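Local coordinates for protein NANS (YJHS), A 9-O-acetyl N-acetylneuraminic acid esterase (Escherichia coli O157:H7 EDL933, PDB 3PT5) that is an SGNH-class esterase that removes the 9-O-acetyl group of 9-O-acetyl-N-acetylneuraminic acid, probably for growth on this sialic acid, at residues Thr239-Lys243 with Glu244-His248; Leu108-Ala111 with Arg112-Pro116; Asp287-Thr291 with Gly292-Ser296; Trp304-Leu308 with Arg309-Phe313; Phe117-Asp120 with Asn121-Ile124. One frame throughout, in Å; residues are numbered along the deposited sequence.

Contact 1 (Thr239-Lys243 with Glu244-His248); sequences TWYWK and ENFPH
Asn245 lies across the side chain of Tyr241 at about a right angle, its amide plane turned 34° from the phenol ring and ND2 3.3 Å from Tyr241 CD1. The same ND2 donates to Tyr241 O (2.9 Å), which sits exactly in the amide plane, and Asn245 N reaches that oxygen as well, at 3.1 Å. Just past the end of helix 240-245, Phe246 runs alongside Trp242, both side chains pointing the same way. Their planes are near parallel, 29° apart, but slid so far that the rings barely overlap; Trp242 CE3 meets Phe246 CE2 at 3.6 Å. Phe246 CE2 also touches Tyr241 CE2 at 4.0 Å. On the other flank Trp240, with CG between its backbone N and carbonyl carbon (chi1 62°), has the Glu244 carboxylate beside CE3, with OE2 3.8 Å away. Glu244 OE1 forms a salt bridge to Arg276, and Trp240 NE1 bonds to Glu284. Two donors of Asn245 grip Tyr241 O, and the ND2 bond fixes the amide's rotation, while apolar ring contacts pack the junction where helix 240-245 gives way to helix 247-253.

Contact 2 (Leu108-Ala111 with Arg112-Pro116); sequences LHIA and RKLLP
Ile110 and Leu114 run side by side along one flank of helix 107-114, pointing the same way, with Ile110 CG2 3.9 Å from Leu114 CD1. This is the tight side. Leu114 CG lies 3.4 Å from Ile110 O, and Leu114 N donates to that oxygen at 3.0 Å. Ala111 faces the sheet: its methyl, with Leu114 and Leu115, packs on Ile124 of strand 122-130, and Ala111 and Leu115 also reach Ile52 of strand 52-55. The partly exposed side is built from Arg112 and Lys113. Arg112 leaves with CG anti to its backbone N (chi1 173°) and runs beside Leu108, then bends at chi3 (-101°), which brings the edge of the guanidinium to the leucine, NH1 3.9 Å from Leu108 CD1. Beyond that light touch, NH2 is taken by Ala47 O. Lys113 stays extended, its CG passing 3.2 Å from His109 O before NZ forms a salt bridge to Asp324 of helix 315-335. His109 itself is buried, and its NE2 bonds to Asp46. The helix is therefore amphipathic: Ala111, Leu114 and Leu115 press on the strands and Ile110 on Ser323 of helix 315-335, whereas the polar ends gain their partners away from the helix itself, in the loop that holds Asp46 and Ala47 and in helix 315-335, and so tie it to both.

Contact 3 (Asp287-Thr291 with Gly292-Ser296); sequences DDLST and GYYGS
A G1 beta bulge joins Gly292 and Tyr293 to Asp288, both residues facing that single position in the long loop between strand 265-268 and helix 315-335. Asp288 N donates to Tyr293 O at 2.9 Å, and Tyr293 N returns a bond to Asp288 O at 3.1 Å, the pair of bonds that defines one antiparallel bridge. Asp288 O is gripped from both faces of its plane, since Thr291 N comes to it from the side opposite Tyr293 N. Gly292 adds a weak bond to the same oxygen and a further one, 3.2 Å from Gly292 N to Leu289 O, with the donor well above the carbonyl plane. Gly292 takes the left-handed backbone conformation (phi 85°), as is usual at this position of a G1 bulge. The chain thus reverses as a tight hairpin-like turn with no regular strand on either arm. At the turn Ser290 OG donates to Asp288 OD1 at 2.8 Å, on the syn side though out of the carboxylate plane. At the open end Asp287 takes over: Gly295 N meets OD1 of Asp287 at 2.9 Å in an almost straight bond (175°), running nearly along the C-O axis of the acceptor. The other carboxylate oxygen, Asp287 OD2, stands 4.0 Å from Tyr294 CD1, the two planes 69° apart. Leu289 crosses the Tyr294 side chain at about a right angle and sets CD1 3.6 Å from Tyr294 CE1. Tyr293 points its ring the other way, to Ser315 and Arg319 of helix 315-335, with its hydroxyl bonded to Asp285.

Contact 4 (Trp304-Leu308 with Arg309-Phe313); sequences WTTAL and RSSHF
Arg309 folds back over the indole of Trp304, bent at both chi2 (-56°) and chi3; the side chains cross at about a right angle and the guanidinium lies over the indole, the planes 32° apart. Trp304 CE3 lies over the centre of the guanidinium, 3.4 Å from Arg309 CZ, and Arg309 NH1 is 3.5 Å from Trp304 CZ3. Arg309 CD makes a CH-pi contact over the face of the six-membered ring, 4.1 Å from its centroid. Trp304 is placed for this by a chi1 of 66°, which tucks the indole back over its own backbone. In the plane of the guanidinium a water accepts from Arg309 NE (2.8 Å) and donates to Thr306 O, bridging the two residues. Arg309 NH2 forms a salt bridge to Glu37, which also bonds Thr305 OG1. Further on, Ser311 OG donates to Leu308 O at 2.8 Å and stands over one face of the His312 ring. Thr305 OG1 comes within 3.9 Å of His312 ND1. Asn31 bonds the backbone of Ser311 and Phe313. His312, packed on Ser30 and Asn31 in the loop before helix 315-335, is consistent with the serine-histidine site of SGNH hydrolases.

Contact 5 (Phe117-Asp120 with Asn121-Ile124); sequences FIPD and NAGI
Ile118 reaches across to Ala122 and Ile124 at a type I beta turn, Pro119 to Ala122, which carries the chain from helix 107-114 into strand 122-130 of the mixed sheet, a strand that runs parallel to its neighbours 52-55 and 20-28. From CB, a chi1 of 73° sends the CG1 branch rather than CG2 toward the strand, and there Ile118 CG1 comes 4.3 Å from Ala122 CB. At the tip Ile118 CD1 does most of the touching: it sits 3.8 Å from Ala122 CB and 3.9 Å from Ile124 CD1, and it lies close to the carbonyl oxygens of both Ala122 and Gly123. The methyl therefore rests on the first residues of the strand, and the side chain also packs on Tyr22 of strand 20-28 and on Arg51. The turn itself is closed by Ala122 N donating to Pro119 O at 3.0 Å; the bond is fairly straight (159°), although the donor stands above the carbonyl plane. On the exposed turn Asn121 OD1 lies 3.3 Å from Pro119 CB, while ND2 of the same amide bonds to Asp19. Ala122 O, bonded to Arg51, also takes a weak bond from a water that lies 2.9 Å from Asp120 O and donates to that oxygen as well.

Along the chain contact 2 comes first, then contacts 5, 1, 3 and 4. Contacts 2 and 5 form one unit, their centres 11 Å apart, because helix 107-114 and the strand that follows it, 122-130 of the seven-stranded mixed sheet, share their packing. Contacts 1 and 4 also touch, centres 14 Å apart, where Trp242 NE1 and Thr239 OG1 bond to backbone oxygens of Ser311 and Ser310. Contact 3 joins contact 4 through Ser296 O and Arg309 NH2, both in the long loop before helix 315-335. Contact 4 thus touches both contact 1 and contact 3, which do not touch each other; contact 5 lies on the opposite side of the chain's centre from contacts 1 and 4.

Contact 1 (Thr239-Lys243 with Glu244-His248)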
# COMPACT_ATOMS: atom_id res chain seq x y z
N THR A 239 -12.30 5.23 3.32
CA THR A 239 -13.05 5.22 4.58
C THR A 239 -14.36 5.97 4.50
O THR A 239 -14.59 6.76 3.57
CB THR A 239 -12.26 5.84 5.76
OG1 THR A 239 -12.34 7.27 5.68
CG2 THR A 239 -10.82 5.39 5.74
N TRP A 240 -15.18 5.78 5.53
CA TRP A 240 -16.50 6.39 5.56
C TRP A 240 -16.43 7.89 5.56
O TRP A 240 -17.35 8.54 5.06
CB TRP A 240 -17.29 5.90 6.78
CG TRP A 240 -16.72 6.24 8.13
CD1 TRP A 240 -15.98 5.40 8.95
CD2 TRP A 240 -16.93 7.44 8.88
NE1 TRP A 240 -15.70 6.03 10.15
CE2 TRP A 240 -16.27 7.28 10.13
CE3 TRP A 240 -17.60 8.65 8.63
CZ2 TRP A 240 -16.25 8.29 11.11
CZ3 TRP A 240 -17.58 9.66 9.61
CH2 TRP A 240 -16.90 9.46 10.82
N TYR A 241 -15.35 8.45 6.12
CA TYR A 241 -15.17 9.92 6.15
C TYR A 241 -15.24 10.50 4.73
O TYR A 241 -15.99 11.49 4.45
CB TYR A 241 -13.83 10.29 6.82
CG TYR A 241 -13.51 11.75 6.55
CD1 TYR A 241 -14.15 12.76 7.28
CD2 TYR A 241 -12.64 12.12 5.53
CE1 TYR A 241 -13.90 14.10 7.02
CE2 TYR A 241 -12.39 13.47 5.25
CZ TYR A 241 -13.03 14.44 6.00
OH TYR A 241 -12.80 15.76 5.74
N TRP A 242 -14.46 9.90 3.82
CA TRP A 242 -14.32 10.41 2.46
C TRP A 242 -15.61 10.21 1.65
O TRP A 242 -16.08 11.10 0.95
CB TRP A 242 -13.14 9.68 1.80
CG TRP A 242 -11.84 10.02 2.45
CD1 TRP A 242 -11.12 9.24 3.34
CD2 TRP A 242 -11.12 11.26 2.34
NE1 TRP A 242 -9.98 9.89 3.72
CE2 TRP A 242 -9.95 11.13 3.15
CE3 TRP A 242 -11.34 12.45 1.63
CZ2 TRP A 242 -9.00 12.16 3.26
CZ3 TRP A 242 -10.38 13.48 1.74
CH2 TRP A 242 -9.22 13.32 2.56
N LYS A 243 -16.19 9.03 1.79
CA LYS A 243 -17.48 8.73 1.15
C LYS A 243 -18.61 9.63 1.60
O LYS A 243 -19.45 10.02 0.78
CB LYS A 243 -17.91 7.32 1.46
CG LYS A 243 -17.00 6.26 0.97
CD LYS A 243 -17.63 5.00 1.38
CE LYS A 243 -16.89 3.79 0.91
NZ LYS A 243 -17.89 2.73 0.58
N GLU A 244 -18.69 9.93 2.90
CA GLU A 244 -19.84 10.73 3.40
C GLU A 244 -19.68 12.20 3.08
O GLU A 244 -20.67 12.90 2.89
CB GLU A 244 -19.99 10.59 4.91
CG GLU A 244 -20.44 9.21 5.37
CD GLU A 244 -20.88 9.19 6.85
OE1 GLU A 244 -20.98 10.27 7.47
OE2 GLU A 244 -21.11 8.10 7.40
N ASN A 245 -18.44 12.66 3.02
CA ASN A 245 -18.17 14.10 2.92
C ASN A 245 -17.99 14.60 1.48
O ASN A 245 -18.11 15.80 1.21
CB ASN A 245 -16.97 14.47 3.79
CG ASN A 245 -17.35 14.65 5.26
OD1 ASN A 245 -17.83 15.72 5.66
ND2 ASN A 245 -17.14 13.61 6.06
N PHE A 246 -17.71 13.67 0.56
CA PHE A 246 -17.48 14.01 -0.84
C PHE A 246 -18.23 12.98 -1.73
O PHE A 246 -17.62 12.32 -2.55
CB PHE A 246 -15.96 14.05 -1.16
CG PHE A 246 -15.17 14.86 -0.18
CD1 PHE A 246 -15.06 16.25 -0.32
CD2 PHE A 246 -14.60 14.26 0.94
CE1 PHE A 246 -14.35 17.02 0.60
CE2 PHE A 246 -13.89 15.03 1.88
CZ PHE A 246 -13.77 16.41 1.72
N PRO A 247 -19.57 12.86 -1.55
CA PRO A 247 -20.31 11.81 -2.25
C PRO A 247 -20.31 11.93 -3.79
O PRO A 247 -20.20 10.93 -4.51
CB PRO A 247 -21.74 11.94 -1.67
CG PRO A 247 -21.84 13.36 -1.24
CD PRO A 247 -20.45 13.75 -0.77
N HIS A 248 -20.43 13.16 -4.29
CA HIS A 248 -20.43 13.39 -5.73
C HIS A 248 -19.09 13.05 -6.36
O HIS A 248 -19.01 12.34 -7.36
CB HIS A 248 -20.81 14.84 -6.05
CG HIS A 248 -21.19 15.05 -7.48
ND1 HIS A 248 -20.33 15.62 -8.41
CD2 HIS A 248 -22.33 14.76 -8.14
CE1 HIS A 248 -20.94 15.66 -9.58
NE2 HIS A 248 -22.15 15.14 -9.45

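Contact 2 (Leu108-Ala111 with Arg112-Pro116)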
# COMPACT_ATOMS: atom_id res chain seq x y z
N LEU A 108 2.07 -6.18 4.62
CA LEU A 108 2.58 -7.38 5.28
C LEU A 108 1.50 -8.46 5.42
O LEU A 108 1.76 -9.64 5.23
CB LEU A 108 3.16 -7.04 6.66
CG LEU A 108 3.59 -8.22 7.54
CD1 LEU A 108 4.70 -9.03 6.84
CD2 LEU A 108 4.10 -7.69 8.89
N HIS A 109 0.29 -8.03 5.76
CA HIS A 109 -0.82 -8.94 6.04
C HIS A 109 -1.41 -9.54 4.79
O HIS A 109 -1.81 -10.70 4.80
CB HIS A 109 -1.86 -8.17 6.84
CG HIS A 109 -1.25 -7.46 7.99
ND1 HIS A 109 -0.92 -6.13 7.94
CD2 HIS A 109 -0.76 -7.93 9.17
CE1 HIS A 109 -0.31 -5.78 9.06
NE2 HIS A 109 -0.21 -6.85 9.83
N ILE A 110 -1.39 -8.76 3.71
CA ILE A 110 -1.72 -9.31 2.37
C ILE A 110 -0.74 -10.42 2.03
O ILE A 110 -1.15 -11.56 1.78
CB ILE A 110 -1.76 -8.22 1.30
CG1 ILE A 110 -2.94 -7.31 1.63
CG2 ILE A 110 -1.90 -8.85 -0.09
CD1 ILE A 110 -2.94 -5.97 0.85
N ALA A 111 0.55 -10.12 2.13
CA ALA A 111 1.60 -11.08 1.87
C ALA A 111 1.48 -12.34 2.75
O ALA A 111 1.59 -13.46 2.22
CB ALA A 111 2.96 -10.40 2.04
N ARG A 112 1.27 -12.17 4.05
CA ARG A 112 1.18 -13.32 4.94
C ARG A 112 -0.02 -14.18 4.57
O ARG A 112 0.08 -15.40 4.58
CB ARG A 112 1.13 -12.91 6.42
CG ARG A 112 0.87 -14.09 7.37
CD ARG A 112 0.77 -13.63 8.82
NE ARG A 112 2.03 -13.91 9.51
CZ ARG A 112 3.09 -13.11 9.50
NH1 ARG A 112 3.05 -11.94 8.86
NH2 ARG A 112 4.19 -13.48 10.14
N LYS A 113 -1.12 -13.54 4.19
CA LYS A 113 -2.33 -14.31 3.87
C LYS A 113 -2.27 -15.01 2.50
O LYS A 113 -2.97 -16.00 2.29
CB LYS A 113 -3.59 -13.45 4.02
CG LYS A 113 -3.87 -13.10 5.48
CD LYS A 113 -4.98 -12.03 5.61
CE LYS A 113 -5.14 -11.60 7.09
NZ LYS A 113 -6.27 -10.65 7.19
N LEU A 114 -1.41 -14.52 1.61
CA LEU A 114 -1.15 -15.16 0.30
C LEU A 114 -0.15 -16.33 0.37
O LEU A 114 -0.22 -17.28 -0.41
CB LEU A 114 -0.61 -14.14 -0.68
CG LEU A 114 -1.49 -13.04 -1.24
CD1 LEU A 114 -0.61 -12.03 -2.01
CD2 LEU A 114 -2.57 -13.66 -2.18
N LEU A 115 0.79 -16.25 1.32
CA LEU A 115 1.91 -17.19 1.35
C LEU A 115 1.47 -18.65 1.37
O LEU A 115 2.10 -19.47 0.71
CB LEU A 115 2.84 -16.87 2.54
CG LEU A 115 4.20 -17.55 2.60
CD1 LEU A 115 5.17 -17.04 1.55
CD2 LEU A 115 4.72 -17.33 4.00
N PRO A 116 0.38 -18.99 2.10
CA PRO A 116 0.09 -20.43 2.15
C PRO A 116 -0.31 -21.01 0.82
O PRO A 116 -0.31 -22.24 0.65
CB PRO A 116 -1.10 -20.52 3.12
CG PRO A 116 -1.07 -19.28 3.90
CD PRO A 116 -0.49 -18.23 3.03

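Contact 3 (Asp287-Thr291 with Gly292-Ser296)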
# COMPACT_ATOMS: atom_id res chain seq x y z
N ASP A 287 -8.77 -1.10 22.10
CA ASP A 287 -7.68 -1.93 22.59
C ASP A 287 -8.07 -3.39 22.69
O ASP A 287 -9.26 -3.74 22.80
CB ASP A 287 -7.32 -1.51 24.02
CG ASP A 287 -6.97 -0.06 24.13
OD1 ASP A 287 -6.55 0.58 23.12
OD2 ASP A 287 -7.07 0.44 25.26
N ASP A 288 -7.04 -4.24 22.66
CA ASP A 288 -7.19 -5.64 23.11
C ASP A 288 -6.07 -5.91 24.12
O ASP A 288 -4.95 -6.19 23.73
CB ASP A 288 -7.09 -6.61 21.94
CG ASP A 288 -7.34 -8.08 22.36
OD1 ASP A 288 -7.34 -8.35 23.59
OD2 ASP A 288 -7.56 -8.94 21.48
N LEU A 289 -6.39 -5.78 25.42
CA LEU A 289 -5.41 -5.87 26.50
C LEU A 289 -4.74 -7.23 26.52
O LEU A 289 -3.52 -7.35 26.80
CB LEU A 289 -6.09 -5.62 27.85
CG LEU A 289 -6.07 -4.24 28.51
CD1 LEU A 289 -5.86 -3.09 27.53
CD2 LEU A 289 -7.28 -4.04 29.40
N SER A 290 -5.51 -8.26 26.17
CA SER A 290 -5.00 -9.62 26.24
C SER A 290 -3.82 -9.89 25.28
O SER A 290 -3.00 -10.80 25.53
CB SER A 290 -6.14 -10.63 26.02
OG SER A 290 -6.45 -10.76 24.65
N THR A 291 -3.72 -9.09 24.22
CA THR A 291 -2.67 -9.26 23.21
C THR A 291 -1.67 -8.10 23.23
O THR A 291 -0.65 -8.12 22.53
CB THR A 291 -3.24 -9.31 21.77
OG1 THR A 291 -3.92 -8.08 21.48
CG2 THR A 291 -4.23 -10.46 21.61
N GLY A 292 -1.95 -7.08 24.04
CA GLY A 292 -1.04 -5.95 24.17
C GLY A 292 -1.29 -4.91 23.09
O GLY A 292 -0.45 -4.01 22.88
N TYR A 293 -2.45 -5.01 22.43
CA TYR A 293 -2.83 -4.00 21.41
C TYR A 293 -3.46 -2.78 22.07
O TYR A 293 -4.54 -2.87 22.65
CB TYR A 293 -3.79 -4.59 20.39
CG TYR A 293 -4.13 -3.58 19.31
CD1 TYR A 293 -3.14 -3.12 18.44
CD2 TYR A 293 -5.41 -3.10 19.17
CE1 TYR A 293 -3.45 -2.19 17.45
CE2 TYR A 293 -5.75 -2.20 18.19
CZ TYR A 293 -4.76 -1.73 17.32
OH TYR A 293 -5.10 -0.79 16.35
N TYR A 294 -2.80 -1.63 21.93
CA TYR A 294 -3.32 -0.33 22.32
C TYR A 294 -3.55 0.46 21.03
O TYR A 294 -2.65 0.55 20.18
CB TYR A 294 -2.36 0.38 23.30
CG TYR A 294 -2.20 -0.38 24.60
CD1 TYR A 294 -3.16 -0.28 25.62
CD2 TYR A 294 -1.10 -1.21 24.81
CE1 TYR A 294 -3.04 -0.98 26.80
CE2 TYR A 294 -0.98 -1.93 26.02
CZ TYR A 294 -1.94 -1.81 27.00
OH TYR A 294 -1.78 -2.56 28.18
N GLY A 295 -4.78 0.92 20.86
CA GLY A 295 -5.24 1.54 19.62
C GLY A 295 -4.91 3.01 19.58
O GLY A 295 -4.16 3.53 20.40
N SER A 296 -5.53 3.67 18.62
CA SER A 296 -5.22 5.07 18.29
C SER A 296 -5.61 6.09 19.35
O SER A 296 -5.14 7.24 19.30
CB SER A 296 -5.89 5.42 16.98
OG SER A 296 -7.30 5.37 17.17

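Contact 4 (Trp304-Leu308 with Arg309-Phe313)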
# COMPACT_ATOMS: atom_id res chain seq x y z
N TRP A 304 0.44 11.89 16.33
CA TRP A 304 -0.47 11.24 15.36
C TRP A 304 -0.14 11.67 13.94
O TRP A 304 0.73 12.52 13.75
CB TRP A 304 -1.94 11.46 15.72
CG TRP A 304 -2.48 12.87 15.66
CD1 TRP A 304 -2.11 13.88 14.81
CD2 TRP A 304 -3.58 13.37 16.42
NE1 TRP A 304 -2.91 14.99 15.02
CE2 TRP A 304 -3.81 14.70 16.01
CE3 TRP A 304 -4.39 12.83 17.42
CZ2 TRP A 304 -4.82 15.49 16.55
CZ3 TRP A 304 -5.38 13.63 17.98
CH2 TRP A 304 -5.57 14.94 17.55
N THR A 305 -0.81 11.09 12.95
CA THR A 305 -0.53 11.41 11.57
C THR A 305 -1.27 12.72 11.29
O THR A 305 -0.66 13.80 11.37
CB THR A 305 -0.92 10.25 10.62
OG1 THR A 305 -2.29 9.89 10.81
CG2 THR A 305 -0.01 9.05 10.88
N THR A 306 -2.57 12.61 11.11
CA THR A 306 -3.41 13.68 10.62
C THR A 306 -4.44 14.04 11.71
O THR A 306 -4.93 13.14 12.42
CB THR A 306 -4.06 13.19 9.30
OG1 THR A 306 -3.09 13.25 8.22
CG2 THR A 306 -5.31 13.96 8.96
N ALA A 307 -4.76 15.32 11.88
CA ALA A 307 -5.78 15.71 12.84
C ALA A 307 -7.15 15.06 12.58
O ALA A 307 -7.87 14.74 13.52
CB ALA A 307 -5.89 17.25 12.93
N LEU A 308 -7.49 14.85 11.31
CA LEU A 308 -8.70 14.12 10.91
C LEU A 308 -8.49 12.62 11.12
O LEU A 308 -7.81 11.99 10.33
CB LEU A 308 -9.02 14.38 9.43
CG LEU A 308 -9.64 15.74 9.07
CD1 LEU A 308 -9.73 15.92 7.55
CD2 LEU A 308 -11.03 15.92 9.72
N ARG A 309 -9.06 12.07 12.17
CA ARG A 309 -8.75 10.67 12.55
C ARG A 309 -9.39 9.65 11.62
O ARG A 309 -8.75 8.66 11.27
CB ARG A 309 -9.18 10.38 14.00
CG ARG A 309 -8.81 11.49 15.05
CD ARG A 309 -7.31 11.81 15.07
NE ARG A 309 -6.46 10.66 15.48
CZ ARG A 309 -6.41 10.14 16.72
NH1 ARG A 309 -7.20 10.63 17.68
NH2 ARG A 309 -5.60 9.13 16.99
N SER A 310 -10.63 9.92 11.24
CA SER A 310 -11.47 9.01 10.45
C SER A 310 -11.06 8.92 8.97
O SER A 310 -11.62 8.14 8.19
CB SER A 310 -12.95 9.44 10.54
OG SER A 310 -13.07 10.78 10.08
N SER A 311 -10.04 9.68 8.58
CA SER A 311 -9.62 9.67 7.20
C SER A 311 -8.76 8.47 6.80
O SER A 311 -8.54 8.23 5.59
CB SER A 311 -8.88 10.97 6.88
OG SER A 311 -7.72 11.08 7.70
N HIS A 312 -8.26 7.75 7.80
CA HIS A 312 -7.45 6.56 7.56
C HIS A 312 -7.94 5.32 8.28
O HIS A 312 -8.46 5.39 9.42
CB HIS A 312 -6.00 6.78 7.98
CG HIS A 312 -5.46 8.08 7.56
ND1 HIS A 312 -5.22 9.20 8.27
CD2 HIS A 312 -5.06 8.33 6.26
CE1 HIS A 312 -4.70 10.12 7.40
NE2 HIS A 312 -4.62 9.58 6.19
N PHE A 313 -7.75 4.17 7.62
CA PHE A 313 -8.09 2.88 8.23
C PHE A 313 -7.16 2.55 9.39
O PHE A 313 -6.00 2.96 9.39
CB PHE A 313 -7.99 1.76 7.22
CG PHE A 313 -9.02 1.85 6.14
CD1 PHE A 313 -10.37 1.54 6.42
CD2 PHE A 313 -8.61 2.14 4.85
CE1 PHE A 313 -11.32 1.60 5.39
CE2 PHE A 313 -9.55 2.18 3.79
CZ PHE A 313 -10.89 1.91 4.09
O HOH W 1 -5.15 10.57 12.98

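Contact 5 (Phe117-Asp120 with Asn121-Ile124)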
# COMPACT_ATOMS: atom_id res chain seq x y z
N PHE A 117 -0.62 -20.15 -0.14
CA PHE A 117 -1.14 -20.59 -1.43
C PHE A 117 -0.12 -20.74 -2.56
O PHE A 117 -0.45 -21.14 -3.69
CB PHE A 117 -2.26 -19.62 -1.83
CG PHE A 117 -3.44 -19.69 -0.93
CD1 PHE A 117 -4.40 -20.69 -1.09
CD2 PHE A 117 -3.59 -18.78 0.09
CE1 PHE A 117 -5.50 -20.75 -0.25
CE2 PHE A 117 -4.67 -18.83 0.92
CZ PHE A 117 -5.64 -19.82 0.75
N ILE A 118 1.14 -20.45 -2.25
CA ILE A 118 2.20 -20.49 -3.29
C ILE A 118 3.20 -21.61 -3.00
O ILE A 118 3.22 -22.16 -1.90
CB ILE A 118 2.96 -19.12 -3.40
CG1 ILE A 118 3.87 -18.91 -2.21
CG2 ILE A 118 2.00 -17.92 -3.59
CD1 ILE A 118 4.73 -17.68 -2.30
N PRO A 119 4.04 -21.98 -4.01
CA PRO A 119 4.92 -23.13 -3.78
C PRO A 119 5.95 -22.95 -2.67
O PRO A 119 6.37 -21.87 -2.44
CB PRO A 119 5.62 -23.30 -5.13
CG PRO A 119 4.64 -22.75 -6.12
CD PRO A 119 4.07 -21.54 -5.42
N ASP A 120 6.35 -24.04 -2.00
CA ASP A 120 7.34 -23.93 -0.91
C ASP A 120 8.64 -23.19 -1.26
O ASP A 120 9.31 -22.67 -0.38
CB ASP A 120 7.74 -25.32 -0.38
CG ASP A 120 6.70 -25.94 0.52
OD1 ASP A 120 5.76 -25.25 0.98
OD2 ASP A 120 6.84 -27.16 0.79
N ASN A 121 9.03 -23.19 -2.54
CA ASN A 121 10.30 -22.66 -2.96
C ASN A 121 10.16 -21.22 -3.49
O ASN A 121 11.10 -20.64 -4.02
CB ASN A 121 10.93 -23.60 -4.00
CG ASN A 121 10.16 -23.61 -5.33
OD1 ASN A 121 8.93 -23.56 -5.36
ND2 ASN A 121 10.89 -23.69 -6.42
N ALA A 122 8.97 -20.67 -3.29
CA ALA A 122 8.68 -19.28 -3.67
C ALA A 122 8.47 -18.41 -2.45
O ALA A 122 8.05 -18.88 -1.38
CB ALA A 122 7.43 -19.24 -4.54
N GLY A 123 8.77 -17.12 -2.60
CA GLY A 123 8.41 -16.16 -1.57
C GLY A 123 7.50 -15.10 -2.18
O GLY A 123 7.10 -15.22 -3.32
N ILE A 124 7.19 -14.08 -1.40
CA ILE A 124 6.36 -12.97 -1.84
C ILE A 124 7.25 -11.73 -1.75
O ILE A 124 7.93 -11.54 -0.74
CB ILE A 124 5.11 -12.76 -0.93
CG1 ILE A 124 4.14 -13.98 -0.89
CG2 ILE A 124 4.39 -11.47 -1.34
CD1 ILE A 124 3.24 -14.12 -2.11
O HOH W 2 10.65 -20.14 -0.29